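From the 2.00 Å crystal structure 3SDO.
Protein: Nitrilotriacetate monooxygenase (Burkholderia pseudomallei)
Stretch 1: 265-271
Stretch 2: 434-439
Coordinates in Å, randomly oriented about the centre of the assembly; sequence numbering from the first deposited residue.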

# COMPACT_ATOMS: atom_id res chain seq x y z
N ASP A 265 -6.01 -20.45 -22.72
CA ASP A 265 -4.92 -19.69 -23.35
C ASP A 265 -4.63 -18.40 -22.55
O ASP A 265 -3.51 -17.91 -22.56
CB ASP A 265 -5.36 -19.38 -24.80
CG ASP A 265 -4.27 -18.78 -25.69
OD1 ASP A 265 -3.07 -18.89 -25.38
OD2 ASP A 265 -4.65 -18.19 -26.75
N HIS A 266 -5.63 -17.87 -21.86
CA HIS A 266 -5.48 -16.61 -21.13
C HIS A 266 -5.38 -16.83 -19.62
O HIS A 266 -5.58 -15.90 -18.84
CB HIS A 266 -6.62 -15.66 -21.44
CG HIS A 266 -6.78 -15.39 -22.90
ND1 HIS A 266 -5.71 -15.12 -23.71
CD2 HIS A 266 -7.88 -15.35 -23.68
CE1 HIS A 266 -6.14 -14.95 -24.95
NE2 HIS A 266 -7.45 -15.09 -24.96
N VAL A 267 -5.09 -18.06 -19.21
CA VAL A 267 -4.77 -18.33 -17.81
C VAL A 267 -3.35 -18.78 -17.79
O VAL A 267 -3.05 -19.94 -18.12
CB VAL A 267 -5.65 -19.40 -17.20
CG1 VAL A 267 -5.28 -19.59 -15.69
CG2 VAL A 267 -7.14 -19.08 -17.44
N LYS A 268 -2.46 -17.87 -17.42
CA LYS A 268 -1.03 -18.12 -17.50
C LYS A 268 -0.54 -18.91 -16.28
O LYS A 268 -0.91 -18.61 -15.13
CB LYS A 268 -0.27 -16.78 -17.58
CG LYS A 268 -0.74 -15.83 -18.67
CD LYS A 268 -0.56 -16.40 -20.08
CE LYS A 268 -0.82 -15.31 -21.09
NZ LYS A 268 -0.69 -15.72 -22.50
N VAL A 269 0.31 -19.90 -16.51
CA VAL A 269 0.87 -20.69 -15.40
C VAL A 269 2.37 -20.42 -15.28
O VAL A 269 3.13 -20.66 -16.23
CB VAL A 269 0.60 -22.18 -15.59
CG1 VAL A 269 1.32 -23.00 -14.54
CG2 VAL A 269 -0.92 -22.47 -15.57
N PHE A 270 2.78 -19.94 -14.11
CA PHE A 270 4.14 -19.48 -13.83
C PHE A 270 4.75 -20.19 -12.60
O PHE A 270 4.62 -19.71 -11.47
CB PHE A 270 4.11 -17.96 -13.58
CG PHE A 270 3.65 -17.14 -14.78
CD1 PHE A 270 3.88 -17.56 -16.09
CD2 PHE A 270 3.02 -15.94 -14.59
CE1 PHE A 270 3.47 -16.77 -17.18
CE2 PHE A 270 2.64 -15.15 -15.65
CZ PHE A 270 2.85 -15.54 -16.93
N PRO A 271 5.39 -21.34 -12.80
CA PRO A 271 5.99 -21.95 -11.63
C PRO A 271 7.17 -21.13 -11.14
O PRO A 271 7.81 -20.46 -11.93
CB PRO A 271 6.46 -23.32 -12.11
CG PRO A 271 6.28 -23.35 -13.54
CD PRO A 271 5.60 -22.12 -14.02
N HIS A 434 1.80 -6.92 -21.67
CA HIS A 434 3.04 -7.68 -21.50
C HIS A 434 2.76 -9.17 -21.52
O HIS A 434 3.53 -9.94 -22.08
CB HIS A 434 3.74 -7.40 -20.16
CG HIS A 434 4.15 -5.98 -19.96
ND1 HIS A 434 4.34 -5.10 -21.00
CD2 HIS A 434 4.41 -5.29 -18.82
CE1 HIS A 434 4.67 -3.91 -20.51
NE2 HIS A 434 4.75 -4.01 -19.19
N LEU A 435 1.69 -9.57 -20.83
CA LEU A 435 1.37 -10.98 -20.66
C LEU A 435 0.57 -11.54 -21.83
O LEU A 435 0.28 -12.73 -21.85
CB LEU A 435 0.62 -11.23 -19.34
CG LEU A 435 1.35 -10.82 -18.04
CD1 LEU A 435 0.50 -11.12 -16.80
CD2 LEU A 435 2.75 -11.48 -17.96
N GLY A 436 0.21 -10.69 -22.78
CA GLY A 436 -0.54 -11.11 -23.94
C GLY A 436 -1.99 -11.40 -23.59
O GLY A 436 -2.65 -12.19 -24.26
N LEU A 437 -2.47 -10.78 -22.50
CA LEU A 437 -3.88 -10.89 -22.12
C LEU A 437 -4.69 -9.77 -22.79
O LEU A 437 -4.20 -8.66 -22.94
CB LEU A 437 -4.04 -10.79 -20.61
CG LEU A 437 -3.39 -11.89 -19.78
CD1 LEU A 437 -3.36 -11.49 -18.31
CD2 LEU A 437 -4.10 -13.24 -19.95
N PRO A 438 -5.94 -10.06 -23.17
CA PRO A 438 -6.79 -9.02 -23.75
C PRO A 438 -7.25 -8.00 -22.71
O PRO A 438 -7.46 -8.33 -21.55
CB PRO A 438 -8.00 -9.79 -24.29
CG PRO A 438 -7.95 -11.13 -23.70
CD PRO A 438 -6.58 -11.39 -23.19
N TYR A 439 -7.37 -6.75 -23.16
CA TYR A 439 -7.97 -5.67 -22.38
C TYR A 439 -9.24 -6.18 -21.69
O TYR A 439 -10.05 -6.86 -22.30
CB TYR A 439 -8.25 -4.46 -23.29
CG TYR A 439 -8.96 -3.34 -22.57
CD1 TYR A 439 -10.36 -3.26 -22.58
CD2 TYR A 439 -8.25 -2.41 -21.82
CE1 TYR A 439 -11.01 -2.26 -21.88
CE2 TYR A 439 -8.89 -1.40 -21.15
CZ TYR A 439 -10.26 -1.33 -21.17
OH TYR A 439 -10.88 -0.34 -20.48
O HOH W 1 -2.79 -14.94 -23.83

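Two distant segments of one chain, 265-271 and 434-439, pass each other in nearly opposite directions, 164° apart end to end, and bury 292 Å² between them. The backbones stay well apart: CA of H266 lies 6.0 Å from CA of L437, and CA of K268 lies 8.2 Å from CA of L435. No direct hydrogen bond links the stretches, so side-chain packing and one bridging water make the contact. Stretch 2 begins in a helix, and G436 is the first residue to leave helical phi/psi; its positive phi (74°), which favours glycine, belongs to a Schellman motif. Beyond that turn L437 and P438 run on in extended conformation past H266.

D265 makes no direct contact, but its carbonyl O accepts a weak hydrogen bond from the water, 3.3 Å from D265 O to the water O. H266, with chi1 in the m well, lays its imidazole against P438: CD of P438 sits 3.9 Å from the ring centroid and only 9° off the ring normal, a CH-pi contact in which a proline methylene, polarised by the adjacent nitrogen, rests on the ring face. Its backbone also meets L437, with H266 O 3.2 Å from L437 CD2; the leucine CB points sideways, but the end of its side chain comes nearer and also packs against H266 CB, 3.8 Å from CD2. The ring's ND1 is 2.9 Å from the water O and hydrogen-bonded to it.

The CB of V267 points away and leaves the contact to its neighbours. K268, at the start of the strand, directs its CB toward stretch 2, and the end of its side chain reaches the backbone of L435: CE lies 2.9 Å from L435 O, a tight approach, and 4.0 Å from L437 CD2. The ammonium NZ is 3.2 Å from L435 O, but the angle is too poor for a hydrogen bond. Instead NZ donates to the water, 2.6 Å from NZ to the water O, and the water in turn donates to G436 O, 2.8 Å from its own O. One water thereby ties D265, H266 and K268 to the turn.

V269 lies out of reach, and F270 resumes the contact. Its CB points toward stretch 2, and CZ comes 4.2 Å from CD2 of L435, which approaches the ring obliquely. Both residues are buried, and this apolar pairing is the last contact along stretch 1; P271 lies beyond reach.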